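Local coordinates for protein salt-tolerant glutaminase (Micrococcus luteus, PDB 3AGD) that probably catalyses the hydrolysis of L-glutamine to L-glutamate and ammonium and tolerates high salt, at residues A[339-342]-A[343-347]; A[415-419]-A[420-424]; A[128-131]-A[132-135]. One frame throughout, in Å; residues are numbered along the deposited sequence.

Contact 1 of 3, residues A[339-342]-A[343-347]; sequences GAEA and VLDAL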
loop_
_atom_site.group_PDB
_atom_site.type_symbol
_atom_site.label_atom_id
_atom_site.label_comp_id
_atom_site.label_asym_id
_atom_site.label_seq_id
_atom_site.Cartn_x
_atom_site.Cartn_y
_atom_site.Cartn_z
ATOM N N GLY A 339 7.095 12.158 5.406
ATOM C CA GLY A 339 7.142 13.599 5.571
ATOM C C GLY A 339 8.367 14.047 6.347
ATOM O O GLY A 339 8.983 15.057 6.011
ATOM N N ALA A 340 8.725 13.295 7.383
ATOM C CA ALA A 340 9.883 13.636 8.202
ATOM C C ALA A 340 11.174 13.620 7.379
ATOM O O ALA A 340 12.050 14.460 7.572
ATOM C CB ALA A 340 9.993 12.671 9.377
ATOM N N GLU A 341 11.283 12.658 6.466
ATOM C CA GLU A 341 12.458 12.540 5.604
ATOM C C GLU A 341 12.579 13.833 4.801
ATOM O O GLU A 341 13.670 14.381 4.638
ATOM C CB GLU A 341 12.288 11.340 4.660
ATOM C CG GLU A 341 13.518 10.953 3.830
ATOM C CD GLU A 341 13.825 11.931 2.705
ATOM O OE1 GLU A 341 12.874 12.435 2.072
ATOM O OE2 GLU A 341 15.021 12.182 2.441
ATOM N N ALA A 342 11.441 14.318 4.314
ATOM C CA ALA A 342 11.394 15.544 3.530
ATOM C C ALA A 342 11.759 16.750 4.389
ATOM O O ALA A 342 12.458 17.654 3.932
ATOM C CB ALA A 342 10.010 15.724 2.934
ATOM N N VAL A 343 11.279 16.765 5.631
ATOM C CA VAL A 343 11.577 17.867 6.539
ATOM C C VAL A 343 13.080 17.920 6.809
ATOM O O VAL A 343 13.681 18.990 6.792
ATOM C CB VAL A 343 10.816 17.716 7.872
ATOM C CG1 VAL A 343 11.237 18.815 8.848
ATOM C CG2 VAL A 343 9.320 17.799 7.612
ATOM N N LEU A 344 13.685 16.761 7.045
ATOM C CA LEU A 344 15.119 16.700 7.289
ATOM C C LEU A 344 15.898 17.182 6.062
ATOM O O LEU A 344 16.964 17.791 6.194
ATOM C CB LEU A 344 15.538 15.274 7.648
ATOM C CG LEU A 344 15.041 14.792 9.012
ATOM C CD1 LEU A 344 15.476 13.347 9.230
ATOM C CD2 LEU A 344 15.599 15.697 10.113
ATOM N N ASP A 345 15.372 16.902 4.873
ATOM C CA ASP A 345 16.021 17.335 3.639
ATOM C C ASP A 345 15.969 18.857 3.561
ATOM O O ASP A 345 16.909 19.494 3.090
ATOM C CB ASP A 345 15.314 16.746 2.413
ATOM C CG ASP A 345 15.590 15.263 2.224
ATOM O OD1 ASP A 345 14.895 14.635 1.396
ATOM O OD2 ASP A 345 16.497 14.725 2.895
ATOM N N ALA A 346 14.861 19.437 4.013
ATOM C CA ALA A 346 14.714 20.888 3.985
ATOM C C ALA A 346 15.691 21.500 4.980
ATOM O O ALA A 346 16.390 22.463 4.665
ATOM C CB ALA A 346 13.281 21.293 4.334
ATOM N N LEU A 347 15.745 20.931 6.178
ATOM C CA LEU A 347 16.649 21.430 7.202
ATOM C C LEU A 347 18.091 21.354 6.722
ATOM O O LEU A 347 18.847 22.317 6.845
ATOM C CB LEU A 347 16.480 20.630 8.493
ATOM C CG LEU A 347 15.116 20.785 9.175
ATOM C CD1 LEU A 347 15.095 19.955 10.437
ATOM C CD2 LEU A 347 14.854 22.250 9.496
#
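Val343, Leu344, Asp345 and Ala346 each give their backbone N-H to the carbonyl four residues earlier, an unbroken run of alpha-helical bonds that starts with Val343 N to Gly339 O at 2.9 Å and places Glu341 and Asp345 one turn apart. The two acids share one side of the helix. Glu341 holds CG anti to its backbone N (chi1 -171°) and folds back at chi2 (-73°), which swings its carboxylate along the helix toward Asp345. The two carboxylates are turned 71° against each other, and Glu341 OE2 comes within 2.7 Å of Asp345 OD1. Oxygens this close suggest that one acid holds a proton, although the histidines of the second subunit, if charged, would ease the repulsion as well. His51, His3 and Thr47, all of the second subunit, bond respectively to Glu341 OE2, to Asp345 OD2, and to both Glu341 OE1 and Asp345 OD1. Another side of the helix is apolar. Val343 packs against Leu331 of strand 326-332, while Ala340 and Leu344 pack on Leu424 of helix 419-434. The arrangement illustrates an amphipathic i/i+4 pattern on helix 337-349 of the STAS region, in which paired acids serve the subunit interface and aliphatic side chains pack on strand 326-332 and helix 419-434, Leu344 also touching the second subunit.

Contact 2 of 3, residues A[415-419]-A[420-424]; sequences DRIDD and VGRRL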
loop_
_atom_site.group_PDB
_atom_site.type_symbol
_atom_site.label_atom_id
_atom_site.label_comp_id
_atom_site.label_asym_id
_atom_site.label_seq_id
_atom_site.Cartn_x
_atom_site.Cartn_y
_atom_site.Cartn_z
ATOM N N ASP A 415 -1.346 18.093 11.044
ATOM C CA ASP A 415 -2.504 17.429 11.626
ATOM C C ASP A 415 -2.088 16.494 12.754
ATOM O O ASP A 415 -2.730 16.450 13.803
ATOM C CB ASP A 415 -3.268 16.662 10.546
ATOM C CG ASP A 415 -3.899 17.586 9.525
ATOM O OD1 ASP A 415 -4.562 18.560 9.946
ATOM O OD2 ASP A 415 -3.741 17.346 8.310
ATOM N N ARG A 416 -1.018 15.744 12.530
ATOM C CA ARG A 416 -0.490 14.833 13.534
ATOM C C ARG A 416 0.833 14.248 13.069
ATOM O O ARG A 416 1.189 14.340 11.895
ATOM C CB ARG A 416 -1.498 13.720 13.856
ATOM C CG ARG A 416 -1.980 12.902 12.675
ATOM C CD ARG A 416 -3.261 12.177 13.057
ATOM N NE ARG A 416 -3.737 11.281 12.011
ATOM C CZ ARG A 416 -3.133 10.150 11.665
ATOM N NH1 ARG A 416 -2.024 9.775 12.286
ATOM N NH2 ARG A 416 -3.639 9.392 10.702
ATOM N N ILE A 417 1.565 13.655 14.001
ATOM C CA ILE A 417 2.863 13.085 13.690
ATOM C C ILE A 417 3.050 11.817 14.511
ATOM O O ILE A 417 2.651 11.770 15.675
ATOM C CB ILE A 417 3.974 14.100 14.030
ATOM C CG1 ILE A 417 5.349 13.526 13.686
ATOM C CG2 ILE A 417 3.903 14.464 15.506
ATOM C CD1 ILE A 417 6.468 14.538 13.810
ATOM N N ASP A 418 3.642 10.788 13.912
ATOM C CA ASP A 418 3.855 9.549 14.645
ATOM C C ASP A 418 5.189 9.656 15.370
ATOM O O ASP A 418 5.920 10.631 15.192
ATOM C CB ASP A 418 3.800 8.336 13.700
ATOM C CG ASP A 418 5.048 8.178 12.852
ATOM O OD1 ASP A 418 5.737 9.185 12.582
ATOM O OD2 ASP A 418 5.328 7.029 12.437
ATOM N N ASP A 419 5.503 8.674 16.207
ATOM C CA ASP A 419 6.746 8.722 16.961
ATOM C C ASP A 419 8.004 8.774 16.113
ATOM O O ASP A 419 8.985 9.399 16.508
ATOM C CB ASP A 419 6.822 7.551 17.940
ATOM C CG ASP A 419 5.835 7.693 19.083
ATOM O OD1 ASP A 419 5.322 8.817 19.283
ATOM O OD2 ASP A 419 5.581 6.692 19.787
ATOM N N VAL A 420 7.986 8.125 14.954
ATOM C CA VAL A 420 9.157 8.136 14.084
ATOM C C VAL A 420 9.434 9.543 13.566
ATOM O O VAL A 420 10.559 10.027 13.654
ATOM C CB VAL A 420 8.979 7.186 12.881
ATOM C CG1 VAL A 420 10.122 7.387 11.874
ATOM C CG2 VAL A 420 8.966 5.746 13.368
ATOM N N GLY A 421 8.412 10.194 13.022
ATOM C CA GLY A 421 8.599 11.540 12.512
ATOM C C GLY A 421 8.992 12.463 13.648
ATOM O O GLY A 421 9.772 13.396 13.482
ATOM N N ARG A 422 8.437 12.171 14.817
ATOM C CA ARG A 422 8.673 12.924 16.035
ATOM C C ARG A 422 10.138 12.790 16.482
ATOM O O ARG A 422 10.745 13.752 16.944
ATOM C CB ARG A 422 7.707 12.401 17.102
ATOM C CG ARG A 422 7.705 13.131 18.410
ATOM C CD ARG A 422 6.605 12.586 19.322
ATOM N NE ARG A 422 5.280 13.119 19.009
ATOM C CZ ARG A 422 4.253 12.393 18.575
ATOM N NH1 ARG A 422 4.384 11.086 18.386
ATOM N NH2 ARG A 422 3.080 12.973 18.349
ATOM N N ARG A 423 10.706 11.599 16.325
ATOM C CA ARG A 423 12.095 11.352 16.700
ATOM C C ARG A 423 13.060 11.937 15.665
ATOM O O ARG A 423 14.104 12.491 16.016
ATOM C CB ARG A 423 12.342 9.848 16.829
ATOM C CG ARG A 423 13.807 9.461 16.963
ATOM C CD ARG A 423 13.991 7.964 16.784
ATOM N NE ARG A 423 13.489 7.512 15.489
ATOM C CZ ARG A 423 13.550 6.256 15.057
ATOM N NH1 ARG A 423 14.096 5.316 15.815
ATOM N NH2 ARG A 423 13.061 5.940 13.866
ATOM N N LEU A 424 12.715 11.804 14.389
ATOM C CA LEU A 424 13.558 12.323 13.320
ATOM C C LEU A 424 13.646 13.848 13.353
ATOM O O LEU A 424 14.732 14.410 13.238
ATOM C CB LEU A 424 13.032 11.861 11.954
ATOM C CG LEU A 424 13.198 10.367 11.655
ATOM C CD1 LEU A 424 12.504 10.007 10.345
ATOM C CD2 LEU A 424 14.681 10.034 11.578
#
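Asp418 turns CG between its own N and carbonyl carbon (chi1 76°), folding the carboxylate back over the first turn of the helix, whereas Arg422 starts out extended and bends at chi3 (-80°) to bring its guanidinium beside Ile417 and Asp419. Asp418 OD1 thereby takes the N-H of Gly421 at 2.9 Å in a fairly straight bond (168°), the amide approaching from above the carboxylate plane. This N-cap is reinforced by the backbone, since Arg422 N bonds to Asp418 O at 3.0 Å. One residue on, Asp419 OD1 meets Arg422 NH1 at 2.6 Å, near the guanidinium plane. It is a salt bridge, though its hydrogen bond is bent and weak. Ile417 CG2 sits over one face of the same guanidinium, 3.3 Å from Arg422 NH2, and Ile417 CD1 packs 3.3 Å from Gly421 C, a close approach that the glycine permits. Arg422 NH2 has a further acceptor in Ile447 O, and Arg423 reaches Asp301 O of the second subunit. Here the capped start forms the strand-to-helix turn of a beta-alpha-beta unit in the STAS region, strand 406-417, helix 419-434 and strand 438-442, its two strands parallel neighbours in the sheet.

Contact 3 of 3, residues A[128-131]-A[132-135]; sequences EASR and KERL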
loop_
_atom_site.group_PDB
_atom_site.type_symbol
_atom_site.label_atom_id
_atom_site.label_comp_id
_atom_site.label_asym_id
_atom_site.label_seq_id
_atom_site.Cartn_x
_atom_site.Cartn_y
_atom_site.Cartn_z
ATOM N N GLU A 128 -10.051 -17.649 30.161
ATOM C CA GLU A 128 -11.206 -18.180 30.877
ATOM C C GLU A 128 -12.545 -17.517 30.582
ATOM O O GLU A 128 -13.493 -17.696 31.341
ATOM C CB GLU A 128 -10.949 -18.096 32.385
ATOM C CG GLU A 128 -9.578 -18.602 32.823
ATOM C CD GLU A 128 -9.401 -20.093 32.603
ATOM O OE1 GLU A 128 -8.279 -20.596 32.824
ATOM O OE2 GLU A 128 -10.383 -20.762 32.215
ATOM N N ALA A 129 -12.643 -16.759 29.494
ATOM C CA ALA A 129 -13.900 -16.086 29.185
ATOM C C ALA A 129 -15.014 -17.067 28.861
ATOM O O ALA A 129 -14.763 -18.178 28.397
ATOM C CB ALA A 129 -13.711 -15.112 28.026
ATOM N N SER A 130 -16.249 -16.647 29.106
ATOM C CA SER A 130 -17.403 -17.492 28.831
ATOM C C SER A 130 -17.906 -17.275 27.408
ATOM O O SER A 130 -17.539 -16.303 26.743
ATOM C CB SER A 130 -18.538 -17.181 29.809
ATOM O OG SER A 130 -19.033 -15.868 29.598
ATOM N N ARG A 131 -18.749 -18.196 26.955
ATOM C CA ARG A 131 -19.342 -18.134 25.625
ATOM C C ARG A 131 -20.041 -16.788 25.427
ATOM O O ARG A 131 -19.863 -16.131 24.398
ATOM C CB ARG A 131 -20.346 -19.279 25.473
ATOM C CG ARG A 131 -21.205 -19.239 24.226
ATOM C CD ARG A 131 -22.287 -20.302 24.324
ATOM N NE ARG A 131 -23.057 -20.167 25.562
ATOM C CZ ARG A 131 -23.928 -21.072 26.005
ATOM N NH1 ARG A 131 -24.142 -22.183 25.314
ATOM N NH2 ARG A 131 -24.588 -20.868 27.139
ATOM N N LYS A 132 -20.826 -16.377 26.421
ATOM C CA LYS A 132 -21.559 -15.109 26.354
ATOM C C LYS A 132 -20.654 -13.896 26.252
ATOM O O LYS A 132 -20.950 -12.960 25.513
ATOM C CB LYS A 132 -22.448 -14.912 27.582
ATOM C CG LYS A 132 -23.271 -13.638 27.505
ATOM C CD LYS A 132 -24.738 -13.998 27.408
ATOM C CE LYS A 132 -25.624 -12.820 27.009
ATOM N NZ LYS A 132 -25.001 -11.471 27.162
ATOM N N GLU A 133 -19.571 -13.899 27.021
ATOM C CA GLU A 133 -18.635 -12.784 26.997
ATOM C C GLU A 133 -17.956 -12.704 25.635
ATOM O O GLU A 133 -17.690 -11.614 25.129
ATOM C CB GLU A 133 -17.562 -12.944 28.078
ATOM C CG GLU A 133 -18.080 -13.000 29.501
ATOM C CD GLU A 133 -16.953 -13.121 30.509
ATOM O OE1 GLU A 133 -16.561 -12.099 31.104
ATOM O OE2 GLU A 133 -16.442 -14.241 30.694
ATOM N N ARG A 134 -17.665 -13.857 25.043
ATOM C CA ARG A 134 -17.014 -13.868 23.741
ATOM C C ARG A 134 -17.942 -13.321 22.657
ATOM O O ARG A 134 -17.509 -12.557 21.796
ATOM C CB ARG A 134 -16.547 -15.279 23.376
ATOM C CG ARG A 134 -15.437 -15.825 24.280
ATOM C CD ARG A 134 -14.461 -16.663 23.464
ATOM N NE ARG A 134 -13.791 -17.722 24.220
ATOM C CZ ARG A 134 -12.975 -17.529 25.247
ATOM N NH1 ARG A 134 -12.713 -16.308 25.672
ATOM N NH2 ARG A 134 -12.406 -18.565 25.844
ATOM N N LEU A 135 -19.219 -13.691 22.707
ATOM C CA LEU A 135 -20.167 -13.197 21.714
ATOM C C LEU A 135 -20.319 -11.693 21.910
ATOM O O LEU A 135 -20.274 -10.932 20.944
ATOM C CB LEU A 135 -21.535 -13.872 21.862
ATOM C CG LEU A 135 -22.335 -14.064 20.565
ATOM C CD1 LEU A 135 -23.785 -14.345 20.909
ATOM C CD2 LEU A 135 -22.238 -12.835 19.677
#
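Ser130 and Glu133 meet through two reciprocal bonds. Glu133 OE2 accepts the backbone N-H of Ser130 at 2.9 Å, on the anti side of the carboxylate and 17° out of its plane, and Ser130 OG accepts the N-H of Glu133 at 3.3 Å. A weak bond from the Ser130 hydroxyl to Glu133 OE2, 3.2 Å from OG, completes the set. A chi1 of 66° puts Ser130 OG between its N and carbonyl carbon, over the start of the helix. Glu133 CG, anti to the carbonyl carbon, lies 3.0 Å from Ser130 OG, and the extended chain beyond it carries OE2 to the Ser130 amide. Next come the backbone bonds of the first turn, Arg134 N to Ser130 O and Leu135 N to Arg131 O, each 3.0 Å long. Arg134 turns its guanidinium back to the preceding loop, with Ala129 O over one face toward the rim, a placement doubtful in detail because NH1 lies too close to Ala129 CB. Arg134 NH1 is held by Gly126 O, and the side chain touches His121 and Gln122 of helix 114-123. Leu135 packs on Ala193 of helix 184-195. The chemistry is that of a capping box: the N-H of Glu133 in the first turn and that of the N-cap Ser130 each receive a side-chain acceptor, and the glutamate's negative charge at the positive end of the helix dipole would probably add to its stability.

How the contacts relate
The chain meets contact 3 first, then contact 1, then contact 2. Contact 3 opens helix 131-146 in the glutaminase region, whereas the other two lie in the STAS region and are neighbours, their centres 12 Å apart. Helix 337-349 of contact 1 packs on helix 419-434 of contact 2, with Ala340 CB 3.6 Å from Gly421 CA. Both reach the second subunit, so this helix pair contributes to the interface as well as to the fold. Contact 3 stands well apart, its centre about 49 Å from that of contact 1 and about 38 Å from that of contact 2, and touches no other chain of the assembly.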